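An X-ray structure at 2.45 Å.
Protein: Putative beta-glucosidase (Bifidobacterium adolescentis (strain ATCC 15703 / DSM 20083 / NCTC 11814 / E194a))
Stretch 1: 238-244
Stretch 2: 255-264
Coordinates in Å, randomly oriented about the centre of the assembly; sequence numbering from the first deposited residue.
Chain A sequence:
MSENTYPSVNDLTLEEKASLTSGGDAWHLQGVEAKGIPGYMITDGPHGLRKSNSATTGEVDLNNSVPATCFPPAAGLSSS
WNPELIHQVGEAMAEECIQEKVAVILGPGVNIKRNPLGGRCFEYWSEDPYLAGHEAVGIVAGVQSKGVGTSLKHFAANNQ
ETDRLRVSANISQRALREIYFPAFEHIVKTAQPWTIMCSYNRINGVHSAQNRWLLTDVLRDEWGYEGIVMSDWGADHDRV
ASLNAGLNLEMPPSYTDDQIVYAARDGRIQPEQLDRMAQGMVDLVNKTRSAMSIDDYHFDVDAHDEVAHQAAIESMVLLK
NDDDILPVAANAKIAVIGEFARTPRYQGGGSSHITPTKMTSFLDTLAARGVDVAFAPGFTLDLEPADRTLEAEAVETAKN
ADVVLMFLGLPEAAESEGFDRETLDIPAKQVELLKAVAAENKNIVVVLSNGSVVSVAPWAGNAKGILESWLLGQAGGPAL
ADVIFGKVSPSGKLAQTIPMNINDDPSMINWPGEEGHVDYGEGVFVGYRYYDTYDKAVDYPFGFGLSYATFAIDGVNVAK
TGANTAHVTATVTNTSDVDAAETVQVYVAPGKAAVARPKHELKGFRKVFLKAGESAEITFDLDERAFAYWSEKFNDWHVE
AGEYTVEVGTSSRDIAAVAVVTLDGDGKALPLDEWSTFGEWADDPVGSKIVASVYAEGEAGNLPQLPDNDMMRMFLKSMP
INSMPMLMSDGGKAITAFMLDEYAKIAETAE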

# COMPACT_ATOMS: atom_id res chain seq x y z
N ASP A 238 -10.25 -12.70 -24.01
CA ASP A 238 -10.14 -12.72 -25.46
C ASP A 238 -8.66 -12.66 -25.81
O ASP A 238 -8.04 -11.60 -25.68
CB ASP A 238 -10.90 -11.55 -26.09
CG ASP A 238 -11.18 -11.75 -27.56
OD1 ASP A 238 -10.38 -12.42 -28.25
OD2 ASP A 238 -12.21 -11.22 -28.03
N ARG A 239 -8.10 -13.79 -26.26
CA ARG A 239 -6.66 -13.85 -26.53
C ARG A 239 -6.24 -12.78 -27.52
O ARG A 239 -5.26 -12.06 -27.29
CB ARG A 239 -6.28 -15.23 -27.05
CG ARG A 239 -6.30 -16.34 -26.01
CD ARG A 239 -5.33 -16.07 -24.86
NE ARG A 239 -3.98 -15.74 -25.31
CZ ARG A 239 -3.05 -16.64 -25.62
NH1 ARG A 239 -3.31 -17.94 -25.56
NH2 ARG A 239 -1.84 -16.24 -26.01
N VAL A 240 -6.96 -12.65 -28.63
CA VAL A 240 -6.58 -11.69 -29.66
C VAL A 240 -6.77 -10.26 -29.15
O VAL A 240 -5.89 -9.41 -29.32
CB VAL A 240 -7.37 -11.94 -30.95
CG1 VAL A 240 -6.97 -10.94 -32.03
CG2 VAL A 240 -7.15 -13.35 -31.43
N ALA A 241 -7.91 -9.99 -28.51
CA ALA A 241 -8.18 -8.64 -28.03
C ALA A 241 -7.16 -8.21 -26.98
O ALA A 241 -6.69 -7.06 -27.00
CB ALA A 241 -9.60 -8.55 -27.47
N SER A 242 -6.80 -9.11 -26.06
CA SER A 242 -5.83 -8.77 -25.03
C SER A 242 -4.47 -8.45 -25.63
O SER A 242 -3.82 -7.48 -25.23
CB SER A 242 -5.72 -9.90 -24.00
OG SER A 242 -6.93 -10.07 -23.29
N LEU A 243 -4.01 -9.27 -26.58
CA LEU A 243 -2.72 -9.03 -27.19
C LEU A 243 -2.69 -7.68 -27.91
O LEU A 243 -1.71 -6.94 -27.81
CB LEU A 243 -2.37 -10.14 -28.17
CG LEU A 243 -0.89 -10.13 -28.57
CD1 LEU A 243 -0.07 -11.01 -27.63
CD2 LEU A 243 -0.70 -10.52 -30.01
N ASN A 244 -3.77 -7.36 -28.63
CA ASN A 244 -3.83 -6.08 -29.33
C ASN A 244 -3.90 -4.92 -28.36
O ASN A 244 -3.44 -3.82 -28.68
CB ASN A 244 -5.03 -6.06 -30.28
CG ASN A 244 -4.77 -6.83 -31.56
OD1 ASN A 244 -3.63 -6.99 -31.98
ND2 ASN A 244 -5.84 -7.31 -32.19
N TYR A 255 -4.10 -22.79 -23.03
CA TYR A 255 -3.72 -23.59 -24.19
C TYR A 255 -4.50 -23.15 -25.43
O TYR A 255 -5.11 -23.96 -26.13
CB TYR A 255 -3.89 -25.09 -23.89
CG TYR A 255 -2.94 -25.54 -22.80
CD1 TYR A 255 -3.29 -25.44 -21.46
CD2 TYR A 255 -1.68 -26.03 -23.11
CE1 TYR A 255 -2.42 -25.84 -20.46
CE2 TYR A 255 -0.80 -26.43 -22.12
CZ TYR A 255 -1.18 -26.33 -20.80
OH TYR A 255 -0.30 -26.72 -19.81
N THR A 256 -4.43 -21.85 -25.71
CA THR A 256 -5.12 -21.22 -26.82
C THR A 256 -4.17 -20.35 -27.63
O THR A 256 -4.60 -19.38 -28.26
CB THR A 256 -6.32 -20.39 -26.35
OG1 THR A 256 -5.91 -19.49 -25.31
CG2 THR A 256 -7.46 -21.28 -25.85
N ASP A 257 -2.88 -20.68 -27.63
CA ASP A 257 -1.93 -19.92 -28.44
C ASP A 257 -2.24 -20.06 -29.93
O ASP A 257 -1.83 -19.20 -30.71
CB ASP A 257 -0.50 -20.37 -28.18
CG ASP A 257 -0.07 -20.13 -26.76
OD1 ASP A 257 -0.71 -19.30 -26.07
OD2 ASP A 257 0.91 -20.77 -26.33
N ASP A 258 -2.94 -21.12 -30.32
CA ASP A 258 -3.29 -21.29 -31.73
C ASP A 258 -4.13 -20.11 -32.22
O ASP A 258 -4.09 -19.77 -33.41
CB ASP A 258 -4.02 -22.62 -31.93
CG ASP A 258 -5.33 -22.71 -31.14
OD1 ASP A 258 -5.36 -22.30 -29.96
OD2 ASP A 258 -6.34 -23.22 -31.69
N GLN A 259 -4.87 -19.47 -31.31
CA GLN A 259 -5.65 -18.29 -31.68
C GLN A 259 -4.75 -17.11 -32.04
O GLN A 259 -5.10 -16.31 -32.93
CB GLN A 259 -6.60 -17.91 -30.55
CG GLN A 259 -7.58 -19.01 -30.18
CD GLN A 259 -8.46 -18.66 -28.99
OE1 GLN A 259 -8.51 -17.51 -28.55
NE2 GLN A 259 -9.16 -19.66 -28.47
N ILE A 260 -3.59 -16.98 -31.38
CA ILE A 260 -2.65 -15.93 -31.77
C ILE A 260 -2.07 -16.22 -33.14
O ILE A 260 -1.91 -15.32 -33.97
CB ILE A 260 -1.55 -15.77 -30.71
CG1 ILE A 260 -2.15 -15.55 -29.32
CG2 ILE A 260 -0.58 -14.65 -31.10
CD1 ILE A 260 -3.01 -14.29 -29.20
N VAL A 261 -1.76 -17.49 -33.41
CA VAL A 261 -1.17 -17.88 -34.70
C VAL A 261 -2.15 -17.62 -35.83
O VAL A 261 -1.80 -17.04 -36.87
CB VAL A 261 -0.73 -19.35 -34.67
CG1 VAL A 261 -0.21 -19.78 -36.03
CG2 VAL A 261 0.32 -19.56 -33.60
N TYR A 262 -3.41 -18.06 -35.66
CA TYR A 262 -4.43 -17.85 -36.68
C TYR A 262 -4.66 -16.36 -36.92
O TYR A 262 -4.74 -15.91 -38.07
CB TYR A 262 -5.72 -18.54 -36.26
CG TYR A 262 -5.61 -20.04 -36.24
CD1 TYR A 262 -4.76 -20.71 -37.11
CD2 TYR A 262 -6.32 -20.80 -35.32
CE1 TYR A 262 -4.64 -22.08 -37.09
CE2 TYR A 262 -6.21 -22.18 -35.29
CZ TYR A 262 -5.37 -22.81 -36.17
OH TYR A 262 -5.26 -24.18 -36.14
N ALA A 263 -4.80 -15.58 -35.84
CA ALA A 263 -5.05 -14.15 -35.97
C ALA A 263 -3.87 -13.42 -36.58
O ALA A 263 -4.06 -12.43 -37.30
CB ALA A 263 -5.40 -13.56 -34.60
N ALA A 264 -2.65 -13.88 -36.31
CA ALA A 264 -1.47 -13.28 -36.93
C ALA A 264 -1.39 -13.57 -38.42
O ALA A 264 -0.68 -12.85 -39.13
CB ALA A 264 -0.20 -13.78 -36.24
O HOH W 1 -9.80 -16.28 -26.33

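A single arginine, Arg-239, makes every direct hydrogen bond between these two stretches, and it does so from a buried position at the start of one helix to reach Thr-256 and Asp-257 in the second stretch. The case illustrates a general principle: a charge can be buried at a helix contact when its edge finds polar partners and one of its flat faces is packed against hydrocarbon.

Arg-239 points its CA-to-CB bond toward the second stretch; chi1, chi2 and chi3 are all m, and with them the guanidinium reaches Thr-256 and Asp-257. The edge of the guanidinium carries the polar work. NH1 of Arg-239 donates to OD1 of Asp-257 at 3.0 Å, a salt bridge, and also to OG1 of Thr-256 at 3.0 Å; NH2 of Arg-239 adds a longer bond of 3.3 Å to the same OD1 of Asp-257. Asp-257 starts with its CA-to-CB bond directed away, yet its m rotamer brings the carboxylate back within reach. Over one face of the guanidinium lies Ile-260, its CG1 3.4 Å from NH2 of Arg-239, so the aliphatic chain covers the planar group without competing for its hydrogen bonds.

Beyond the arginine, the contact turns apolar. CG2 of Val-240 meets CB of Ala-263 at 3.6 Å, where the short alanine side chain leaves room for the valine branch. More loosely, CD2 of Leu-243 lies 4.3 Å from CG2 of Ile-260. The helix axes cross at -70° and approach to 9.6 Å, and the whole contact buries a modest 396 Å², summed over both sides.

A water completes the junction. It accepts from Arg-239 N at 3.0 Å and donates to OE1 of Gln-259 at 2.8 Å, linking a backbone NH in the first turn of its helix, where no preceding turn supplies a partner, to the side-chain amide of Gln-259, whose long chain reaches the water.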